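Local coordinates for peptide ABC transporter, peptide-binding protein (Thermus thermophilus, PDB 2D5W) that probably captures oligopeptides for uptake by an ABC transporter and is seen here with a bound pentapeptide, at residues N366-E371 and W538-P543; G476-Y481 and Q499-G504; D512-Q517 and W532-I537. All blocks are in the same frame, centred on the assembly; numbering follows the deposited sequence.

The three contacts lie on the same side of the chain's centre. Contact 1 joins residues 366-371 to 538-543 and closes a long loop of chain. Contact 2 (476-481 with 499-504) and contact 3 (512-517 with 532-537) follow one another inside it. Contacts 1 and 3 share helix 524-541, and their centres are about 13 Å apart. Contact 2 lies about 14 Å from contact 3 and 18 Å from contact 1, centre to centre. Phe479 of contact 2 meets Trp538 edge-to-face, and Gln480 NE2 bonds Thr515 OG1 of contact 3. Side chains thus connect the peptide-binding loops of contact 2 directly with helices 509-518 and 524-541.

Contact 1 of 3, residues N366-E371 and W538-P543; sequences NVKKYE and WAEELP
Tyr370 packs against Leu542 and Ala539 at the C-terminal end of helix 524-541. Its CB points toward that end, and CG lies anti to the carbonyl carbon (chi1 -64°). Beyond it, CD2 lies 3.9 Å from Leu542 CD1. CE2 is closer, 3.6 Å from the same methyl, and CE1 and CZ also lie under it. That methyl sits over one ring face in a CH-pi contact, 16° off the normal and offset toward the rim. Ala539 O lies at the ring edge, in its plane, 3.1 Å from Tyr370 CE2. At the tip, OH donates to Ala539 O at 2.7 Å, with a C=O...donor angle of 140°. Methyl and carbonyl therefore hold the ring by face and edge at once. His333 meets the ring edge-to-face from outside the two segments.

Lys368 reaches the same helix end by a different route. Its chain is fully extended. CD passes 3.3 Å from Glu540 OE2, and NZ forms a salt bridge to that oxygen at 2.8 Å. The oxygen uses its syn lone pair. Glu540 OE1 has its own salt bridge to Lys325, so two lysines share the carboxylate and would tend to keep it ionised. Beside the polar contacts, Val367 CB touches Ala539 CB at 3.7 Å.

Leu542 has positive phi and is the first residue to leave the helix, although its N still bonds Trp538 O. This is a helix C-terminus met by an irregular segment. The segment lies in the loop between helices 337-345 and 374-383 of a periplasmic-binding-protein fold.

Contact 2 of 3, residues G476-Y481 and Q499-G504; sequences GSLFQY and QGQNIG
Two irregular segments meet with Leu478 CA and Asn502 CA only 4.7 Å apart, and Asn502 is the centre of an inverse gamma turn. Asn502 CA also makes a CA-H...O contact of 3.2 Å with Leu478 O. The Asn502 side chain extends with CG anti to the backbone N (chi1 -176°). Its ND2 donates to Gln480 O at 2.9 Å, and the bond is nearly straight at 174°. The acceptor lies in the amide plane of Asn502, while the donor sits above the plane of the Gln480 carbonyl. ND2 also bonds Trp506 O, which helps fix the amide's rotation.

Two waters bridge the backbones. One donates to Ser477 O and accepts from Gln501 N. The other donates to both Leu478 O and Gln501 O, at 2.7 Å and 2.8 Å. Leu478 CD2 packs on Gln501 CB at 3.9 Å. Gln501 NE2 hydrogen-bonds the backbone of the bound peptide, and Leu478 packs on a peptide side chain, so this contact forms part of the binding site. Leu478 and Gln501 both rest on Trp468 of strand 463-469, while Phe479 touches Phe511 of helix 509-518.

Contact 3 of 3, residues D512-Q517 and W532-I537; sequences DRLTSQ and WRAQEI
Asp512 O accepts two bonds from Ser516, on the helix that sets Leu514 against Ala534. Ser516 OG donates at 2.7 Å, and Ser516 N reaches the oxygen from the opposite face of its plane. The motif is an antiparallel helix pair, formed by helices 509-518 and 524-541. The axes of segments 512-517 and 532-537 run 153° apart in direction and come within 9.0 Å of each other.

No hydrogen bond joins the two segments, and the contact is apolar. Leu514 carries most of it. Its CB lies 4.3 Å from Ala534 CB. CG is anti to the carbonyl carbon (chi1 -69°), and beyond it CD1 lies 3.8 Å from Ala534 N and 4.0 Å from Arg533 CB. Arg533 supplies CB here, while its guanidinium leads away, with Trp532 CB over the centre of one face. The small Ala534 side chain is consistent with the close backbones, Leu514 CA and Ala534 CA being 6.1 Å apart.

Thr515 OG1 bonds Phe511 O in its own helix, and CG2 faces Ala534 CB at 3.9 Å. One turn on from Ala534, the Ile537 and Leu514 side chains cross at a slant, their CD1 methyls 3.7 Å apart.

Contact 1 of 3, residues N366-E371 and W538-P543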
loop_
_atom_site.group_PDB
_atom_site.type_symbol
_atom_site.label_atom_id
_atom_site.label_comp_id
_atom_site.label_asym_id
_atom_site.label_seq_id
_atom_site.Cartn_x
_atom_site.Cartn_y
_atom_site.Cartn_z
ATOM N N ASN A 366 19.147 12.469 -9.617
ATOM C CA ASN A 366 19.799 12.728 -10.898
ATOM C C ASN A 366 19.260 12.051 -12.157
ATOM O O ASN A 366 19.867 12.179 -13.221
ATOM C CB ASN A 366 21.285 12.385 -10.761
ATOM C CG ASN A 366 21.931 13.060 -9.567
ATOM O OD1 ASN A 366 22.785 12.476 -8.899
ATOM N ND2 ASN A 366 21.533 14.297 -9.295
ATOM N N VAL A 367 18.137 11.346 -12.065
ATOM C CA VAL A 367 17.605 10.669 -13.245
ATOM C C VAL A 367 17.069 11.637 -14.297
ATOM O O VAL A 367 16.816 12.809 -14.014
ATOM C CB VAL A 367 16.479 9.670 -12.874
ATOM C CG1 VAL A 367 16.972 8.710 -11.805
ATOM C CG2 VAL A 367 15.236 10.423 -12.410
ATOM N N LYS A 368 16.902 11.127 -15.511
ATOM C CA LYS A 368 16.393 11.910 -16.631
ATOM C C LYS A 368 15.033 12.521 -16.294
ATOM O O LYS A 368 14.163 11.847 -15.739
ATOM C CB LYS A 368 16.274 11.005 -17.860
ATOM C CG LYS A 368 15.730 11.671 -19.112
ATOM C CD LYS A 368 15.716 10.677 -20.264
ATOM C CE LYS A 368 15.140 11.287 -21.527
ATOM N NZ LYS A 368 15.155 10.308 -22.648
ATOM N N LYS A 369 14.854 13.795 -16.633
ATOM C CA LYS A 369 13.601 14.499 -16.372
ATOM C C LYS A 369 12.892 14.850 -17.676
ATOM O O LYS A 369 13.532 15.210 -18.668
ATOM C CB LYS A 369 13.863 15.786 -15.586
ATOM C CG LYS A 369 14.519 15.584 -14.230
ATOM C CD LYS A 369 14.751 16.921 -13.544
ATOM C CE LYS A 369 15.470 16.748 -12.216
ATOM N NZ LYS A 369 15.734 18.056 -11.559
ATOM N N TYR A 370 11.567 14.751 -17.667
ATOM C CA TYR A 370 10.763 15.061 -18.841
ATOM C C TYR A 370 9.959 16.329 -18.600
ATOM O O TYR A 370 8.885 16.298 -17.996
ATOM C CB TYR A 370 9.830 13.892 -19.146
ATOM C CG TYR A 370 10.566 12.626 -19.509
ATOM C CD1 TYR A 370 10.812 12.297 -20.842
ATOM C CD2 TYR A 370 11.032 11.759 -18.520
ATOM C CE1 TYR A 370 11.497 11.138 -21.182
ATOM C CE2 TYR A 370 11.722 10.595 -18.848
ATOM C CZ TYR A 370 11.949 10.290 -20.180
ATOM O OH TYR A 370 12.611 9.131 -20.513
ATOM N N GLU A 371 10.483 17.448 -19.084
ATOM C CA GLU A 371 9.819 18.729 -18.904
ATOM C C GLU A 371 8.559 18.835 -19.756
ATOM O O GLU A 371 8.385 18.097 -20.723
ATOM C CB GLU A 371 10.777 19.877 -19.254
ATOM C CG GLU A 371 10.989 20.118 -20.751
ATOM C CD GLU A 371 11.957 19.148 -21.408
ATOM O OE1 GLU A 371 12.362 18.152 -20.772
ATOM O OE2 GLU A 371 12.315 19.387 -22.582
ATOM N N TRP A 538 15.026 3.078 -15.282
ATOM C CA TRP A 538 13.593 3.254 -15.086
ATOM C C TRP A 538 13.115 4.565 -15.718
ATOM O O TRP A 538 12.104 4.596 -16.423
ATOM C CB TRP A 538 13.287 3.258 -13.582
ATOM C CG TRP A 538 11.826 3.288 -13.223
ATOM C CD1 TRP A 538 11.038 2.220 -12.898
ATOM C CD2 TRP A 538 10.984 4.445 -13.149
ATOM N NE1 TRP A 538 9.757 2.640 -12.623
ATOM C CE2 TRP A 538 9.696 4.002 -12.772
ATOM C CE3 TRP A 538 11.193 5.815 -13.364
ATOM C CZ2 TRP A 538 8.619 4.880 -12.608
ATOM C CZ3 TRP A 538 10.121 6.688 -13.200
ATOM C CH2 TRP A 538 8.851 6.215 -12.826
ATOM N N ALA A 539 13.852 5.645 -15.473
ATOM C CA ALA A 539 13.480 6.952 -16.003
ATOM C C ALA A 539 13.544 7.026 -17.525
ATOM O O ALA A 539 12.769 7.752 -18.144
ATOM C CB ALA A 539 14.354 8.039 -15.387
ATOM N N GLU A 540 14.461 6.286 -18.135
ATOM C CA GLU A 540 14.550 6.304 -19.590
ATOM C C GLU A 540 13.364 5.582 -20.218
ATOM O O GLU A 540 12.858 5.995 -21.261
ATOM C CB GLU A 540 15.849 5.645 -20.063
ATOM C CG GLU A 540 15.898 5.405 -21.574
ATOM C CD GLU A 540 15.707 6.678 -22.392
ATOM O OE1 GLU A 540 15.345 6.570 -23.583
ATOM O OE2 GLU A 540 15.924 7.784 -21.855
ATOM N N GLU A 541 12.912 4.513 -19.566
ATOM C CA GLU A 541 11.815 3.695 -20.076
ATOM C C GLU A 541 10.403 4.107 -19.645
ATOM O O GLU A 541 9.428 3.767 -20.318
ATOM C CB GLU A 541 12.062 2.240 -19.678
ATOM C CG GLU A 541 13.427 1.711 -20.101
ATOM C CD GLU A 541 13.369 0.906 -21.380
ATOM O OE1 GLU A 541 12.823 1.408 -22.383
ATOM O OE2 GLU A 541 13.875 -0.237 -21.381
ATOM N N LEU A 542 10.295 4.819 -18.526
ATOM C CA LEU A 542 8.999 5.264 -18.005
ATOM C C LEU A 542 7.908 4.188 -17.997
ATOM O O LEU A 542 6.858 4.346 -18.626
ATOM C CB LEU A 542 8.494 6.482 -18.787
ATOM C CG LEU A 542 9.287 7.783 -18.658
ATOM C CD1 LEU A 542 8.652 8.830 -19.560
ATOM C CD2 LEU A 542 9.305 8.257 -17.209
ATOM N N PRO A 543 8.138 3.074 -17.280
ATOM C CA PRO A 543 7.112 2.024 -17.240
ATOM C C PRO A 543 5.816 2.561 -16.626
ATOM O O PRO A 543 4.732 2.038 -16.872
ATOM C CB PRO A 543 7.769 0.922 -16.410
ATOM C CG PRO A 543 8.762 1.659 -15.561
ATOM C CD PRO A 543 9.329 2.689 -16.501
#

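Contact 2 of 3, residues G476-Y481 and Q499-G504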
loop_
_atom_site.group_PDB
_atom_site.type_symbol
_atom_site.label_atom_id
_atom_site.label_comp_id
_atom_site.label_asym_id
_atom_site.label_seq_id
_atom_site.Cartn_x
_atom_site.Cartn_y
_atom_site.Cartn_z
ATOM N N GLY A 476 12.320 -2.582 -5.380
ATOM C CA GLY A 476 12.029 -2.296 -6.775
ATOM C C GLY A 476 11.084 -3.318 -7.389
ATOM O O GLY A 476 10.881 -3.328 -8.604
ATOM N N SER A 477 10.484 -4.167 -6.554
ATOM C CA SER A 477 9.578 -5.203 -7.049
ATOM C C SER A 477 8.362 -4.679 -7.812
ATOM O O SER A 477 7.757 -5.420 -8.581
ATOM C CB SER A 477 9.125 -6.119 -5.905
ATOM O OG SER A 477 8.376 -5.416 -4.936
ATOM N N LEU A 478 7.999 -3.417 -7.607
ATOM C CA LEU A 478 6.875 -2.839 -8.341
ATOM C C LEU A 478 7.176 -2.840 -9.836
ATOM O O LEU A 478 6.266 -2.799 -10.665
ATOM C CB LEU A 478 6.621 -1.391 -7.906
ATOM C CG LEU A 478 5.914 -1.146 -6.572
ATOM C CD1 LEU A 478 5.823 0.351 -6.317
ATOM C CD2 LEU A 478 4.521 -1.763 -6.607
ATOM N N PHE A 479 8.461 -2.890 -10.177
ATOM C CA PHE A 479 8.865 -2.851 -11.572
ATOM C C PHE A 479 9.747 -3.987 -12.050
ATOM O O PHE A 479 10.300 -3.926 -13.145
ATOM C CB PHE A 479 9.508 -1.496 -11.866
ATOM C CG PHE A 479 8.564 -0.354 -11.658
ATOM C CD1 PHE A 479 8.620 0.427 -10.510
ATOM C CD2 PHE A 479 7.542 -0.126 -12.573
ATOM C CE1 PHE A 479 7.665 1.413 -10.276
ATOM C CE2 PHE A 479 6.586 0.854 -12.347
ATOM C CZ PHE A 479 6.648 1.623 -11.196
ATOM N N GLN A 480 9.874 -5.033 -11.246
ATOM C CA GLN A 480 10.669 -6.182 -11.654
ATOM C C GLN A 480 9.793 -7.136 -12.439
ATOM O O GLN A 480 8.603 -7.282 -12.153
ATOM C CB GLN A 480 11.186 -6.963 -10.450
ATOM C CG GLN A 480 12.227 -6.285 -9.611
ATOM C CD GLN A 480 12.623 -7.150 -8.436
ATOM O OE1 GLN A 480 11.763 -7.682 -7.736
ATOM N NE2 GLN A 480 13.922 -7.293 -8.210
ATOM N N TYR A 481 10.372 -7.785 -13.439
ATOM C CA TYR A 481 9.627 -8.790 -14.173
ATOM C C TYR A 481 9.844 -10.056 -13.349
ATOM O O TYR A 481 8.906 -10.797 -13.056
ATOM C CB TYR A 481 10.189 -8.983 -15.580
ATOM C CG TYR A 481 9.727 -10.275 -16.215
ATOM C CD1 TYR A 481 8.395 -10.463 -16.585
ATOM C CD2 TYR A 481 10.618 -11.332 -16.401
ATOM C CE1 TYR A 481 7.963 -11.678 -17.124
ATOM C CE2 TYR A 481 10.198 -12.545 -16.935
ATOM C CZ TYR A 481 8.872 -12.712 -17.293
ATOM O OH TYR A 481 8.456 -13.911 -17.825
ATOM N N GLN A 499 0.258 -13.428 -9.297
ATOM C CA GLN A 499 1.130 -12.987 -8.214
ATOM C C GLN A 499 1.923 -11.736 -8.588
ATOM O O GLN A 499 2.225 -11.505 -9.762
ATOM C CB GLN A 499 2.110 -14.107 -7.847
ATOM C CG GLN A 499 1.437 -15.409 -7.439
ATOM C CD GLN A 499 2.415 -16.556 -7.229
ATOM O OE1 GLN A 499 3.512 -16.574 -7.797
ATOM N NE2 GLN A 499 2.010 -17.535 -6.430
ATOM N N GLY A 500 2.255 -10.927 -7.588
ATOM C CA GLY A 500 3.046 -9.737 -7.848
ATOM C C GLY A 500 2.300 -8.425 -7.984
ATOM O O GLY A 500 1.071 -8.394 -8.075
ATOM N N GLN A 501 3.068 -7.338 -8.021
ATOM C CA GLN A 501 2.515 -5.995 -8.122
ATOM C C GLN A 501 2.995 -5.162 -9.310
ATOM O O GLN A 501 2.767 -3.955 -9.341
ATOM C CB GLN A 501 2.783 -5.226 -6.823
ATOM C CG GLN A 501 2.087 -5.804 -5.602
ATOM C CD GLN A 501 2.383 -5.010 -4.347
ATOM O OE1 GLN A 501 3.499 -5.038 -3.832
ATOM N NE2 GLN A 501 1.387 -4.283 -3.861
ATOM N N ASN A 502 3.678 -5.787 -10.265
ATOM C CA ASN A 502 4.117 -5.078 -11.474
ATOM C C ASN A 502 2.860 -5.147 -12.346
ATOM O O ASN A 502 2.788 -5.898 -13.322
ATOM C CB ASN A 502 5.280 -5.823 -12.137
ATOM C CG ASN A 502 5.839 -5.091 -13.349
ATOM O OD1 ASN A 502 5.177 -4.242 -13.953
ATOM N ND2 ASN A 502 7.066 -5.436 -13.723
ATOM N N ILE A 503 1.870 -4.345 -11.963
ATOM C CA ILE A 503 0.565 -4.339 -12.605
ATOM C C ILE A 503 0.500 -3.874 -14.051
ATOM O O ILE A 503 -0.449 -4.209 -14.758
ATOM C CB ILE A 503 -0.449 -3.533 -11.744
ATOM C CG1 ILE A 503 0.018 -2.082 -11.578
ATOM C CG2 ILE A 503 -0.588 -4.189 -10.364
ATOM C CD1 ILE A 503 -0.076 -1.238 -12.818
ATOM N N GLY A 504 1.501 -3.108 -14.477
ATOM C CA GLY A 504 1.552 -2.608 -15.843
ATOM C C GLY A 504 2.308 -3.508 -16.811
ATOM O O GLY A 504 2.383 -3.208 -18.004
HETATM O O HOH W 1 5.758 -7.005 -7.354
HETATM O O HOH W 2 3.919 -1.581 -10.389
#

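Contact 3 of 3, residues D512-Q517 and W532-I537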
loop_
_atom_site.group_PDB
_atom_site.type_symbol
_atom_site.label_atom_id
_atom_site.label_comp_id
_atom_site.label_asym_id
_atom_site.label_seq_id
_atom_site.Cartn_x
_atom_site.Cartn_y
_atom_site.Cartn_z
ATOM N N ASP A 512 16.066 -5.798 -13.535
ATOM C CA ASP A 512 15.889 -6.951 -12.655
ATOM C C ASP A 512 17.212 -7.392 -12.042
ATOM O O ASP A 512 17.273 -7.743 -10.865
ATOM C CB ASP A 512 15.263 -8.129 -13.411
ATOM C CG ASP A 512 13.798 -7.907 -13.739
ATOM O OD1 ASP A 512 13.243 -6.866 -13.331
ATOM O OD2 ASP A 512 13.195 -8.775 -14.402
ATOM N N ARG A 513 18.275 -7.372 -12.838
ATOM C CA ARG A 513 19.582 -7.779 -12.344
ATOM C C ARG A 513 20.087 -6.838 -11.256
ATOM O O ARG A 513 20.554 -7.277 -10.204
ATOM C CB ARG A 513 20.589 -7.816 -13.493
ATOM C CG ARG A 513 21.900 -8.495 -13.142
ATOM C CD ARG A 513 22.864 -8.504 -14.321
ATOM N NE ARG A 513 22.266 -9.078 -15.525
ATOM C CZ ARG A 513 21.532 -8.395 -16.399
ATOM N NH1 ARG A 513 21.025 -9.002 -17.462
ATOM N NH2 ARG A 513 21.316 -7.098 -16.218
ATOM N N LEU A 514 19.988 -5.539 -11.511
ATOM C CA LEU A 514 20.447 -4.535 -10.563
ATOM C C LEU A 514 19.695 -4.582 -9.239
ATOM O O LEU A 514 20.310 -4.583 -8.174
ATOM C CB LEU A 514 20.324 -3.139 -11.178
ATOM C CG LEU A 514 21.292 -2.832 -12.326
ATOM C CD1 LEU A 514 20.805 -1.604 -13.081
ATOM C CD2 LEU A 514 22.699 -2.615 -11.785
ATOM N N THR A 515 18.366 -4.621 -9.307
ATOM C CA THR A 515 17.552 -4.651 -8.096
ATOM C C THR A 515 17.668 -5.971 -7.337
ATOM O O THR A 515 17.644 -5.980 -6.107
ATOM C CB THR A 515 16.061 -4.350 -8.409
ATOM O OG1 THR A 515 15.588 -5.230 -9.435
ATOM C CG2 THR A 515 15.894 -2.904 -8.869
ATOM N N SER A 516 17.799 -7.080 -8.059
ATOM C CA SER A 516 17.941 -8.377 -7.405
ATOM C C SER A 516 19.256 -8.432 -6.638
ATOM O O SER A 516 19.339 -9.048 -5.579
ATOM C CB SER A 516 17.893 -9.513 -8.429
ATOM O OG SER A 516 16.610 -9.597 -9.024
ATOM N N GLN A 517 20.292 -7.788 -7.169
ATOM C CA GLN A 517 21.576 -7.779 -6.483
ATOM C C GLN A 517 21.545 -6.781 -5.329
ATOM O O GLN A 517 22.057 -7.051 -4.243
ATOM C CB GLN A 517 22.704 -7.392 -7.439
ATOM C CG GLN A 517 24.077 -7.525 -6.800
ATOM C CD GLN A 517 25.198 -7.026 -7.687
ATOM O OE1 GLN A 517 25.211 -7.271 -8.894
ATOM N NE2 GLN A 517 26.158 -6.336 -7.087
ATOM N N TRP A 532 20.477 3.401 -7.712
ATOM C CA TRP A 532 20.561 4.622 -8.506
ATOM C C TRP A 532 20.649 4.271 -9.983
ATOM O O TRP A 532 20.018 4.916 -10.821
ATOM C CB TRP A 532 21.766 5.463 -8.071
ATOM C CG TRP A 532 21.445 6.384 -6.928
ATOM C CD1 TRP A 532 20.523 6.174 -5.938
ATOM C CD2 TRP A 532 22.035 7.662 -6.660
ATOM N NE1 TRP A 532 20.500 7.243 -5.077
ATOM C CE2 TRP A 532 21.420 8.169 -5.495
ATOM C CE3 TRP A 532 23.024 8.429 -7.293
ATOM C CZ2 TRP A 532 21.760 9.411 -4.947
ATOM C CZ3 TRP A 532 23.362 9.666 -6.747
ATOM C CH2 TRP A 532 22.730 10.142 -5.586
ATOM N N ARG A 533 21.415 3.234 -10.306
ATOM C CA ARG A 533 21.544 2.808 -11.693
ATOM C C ARG A 533 20.196 2.276 -12.174
ATOM O O ARG A 533 19.791 2.530 -13.306
ATOM C CB ARG A 533 22.628 1.732 -11.824
ATOM C CG ARG A 533 23.920 2.073 -11.083
ATOM C CD ARG A 533 24.289 3.543 -11.239
ATOM N NE ARG A 533 25.136 4.013 -10.144
ATOM C CZ ARG A 533 25.420 5.291 -9.917
ATOM N NH1 ARG A 533 26.200 5.628 -8.897
ATOM N NH2 ARG A 533 24.922 6.236 -10.704
ATOM N N ALA A 534 19.496 1.547 -11.309
ATOM C CA ALA A 534 18.188 1.012 -11.668
ATOM C C ALA A 534 17.209 2.152 -11.958
ATOM O O ALA A 534 16.408 2.071 -12.891
ATOM C CB ALA A 534 17.650 0.131 -10.544
ATOM N N GLN A 535 17.277 3.215 -11.162
ATOM C CA GLN A 535 16.387 4.357 -11.363
ATOM C C GLN A 535 16.694 5.099 -12.664
ATOM O O GLN A 535 15.790 5.647 -13.293
ATOM C CB GLN A 535 16.461 5.306 -10.163
ATOM C CG GLN A 535 15.811 4.731 -8.905
ATOM C CD GLN A 535 16.046 5.583 -7.671
ATOM O OE1 GLN A 535 15.390 6.605 -7.459
ATOM N NE2 GLN A 535 17.004 5.167 -6.850
ATOM N N GLU A 536 17.962 5.112 -13.069
ATOM C CA GLU A 536 18.343 5.770 -14.318
ATOM C C GLU A 536 17.674 5.041 -15.487
ATOM O O GLU A 536 17.122 5.671 -16.391
ATOM C CB GLU A 536 19.865 5.748 -14.498
ATOM C CG GLU A 536 20.636 6.682 -13.573
ATOM C CD GLU A 536 20.659 8.126 -14.059
ATOM O OE1 GLU A 536 21.239 8.980 -13.355
ATOM O OE2 GLU A 536 20.109 8.412 -15.144
ATOM N N ILE A 537 17.726 3.714 -15.463
ATOM C CA ILE A 537 17.109 2.911 -16.511
ATOM C C ILE A 537 15.594 3.109 -16.483
ATOM O O ILE A 537 14.957 3.294 -17.519
ATOM C CB ILE A 537 17.432 1.414 -16.318
ATOM C CG1 ILE A 537 18.926 1.179 -16.555
ATOM C CG2 ILE A 537 16.593 0.565 -17.262
ATOM C CD1 ILE A 537 19.397 -0.207 -16.173
#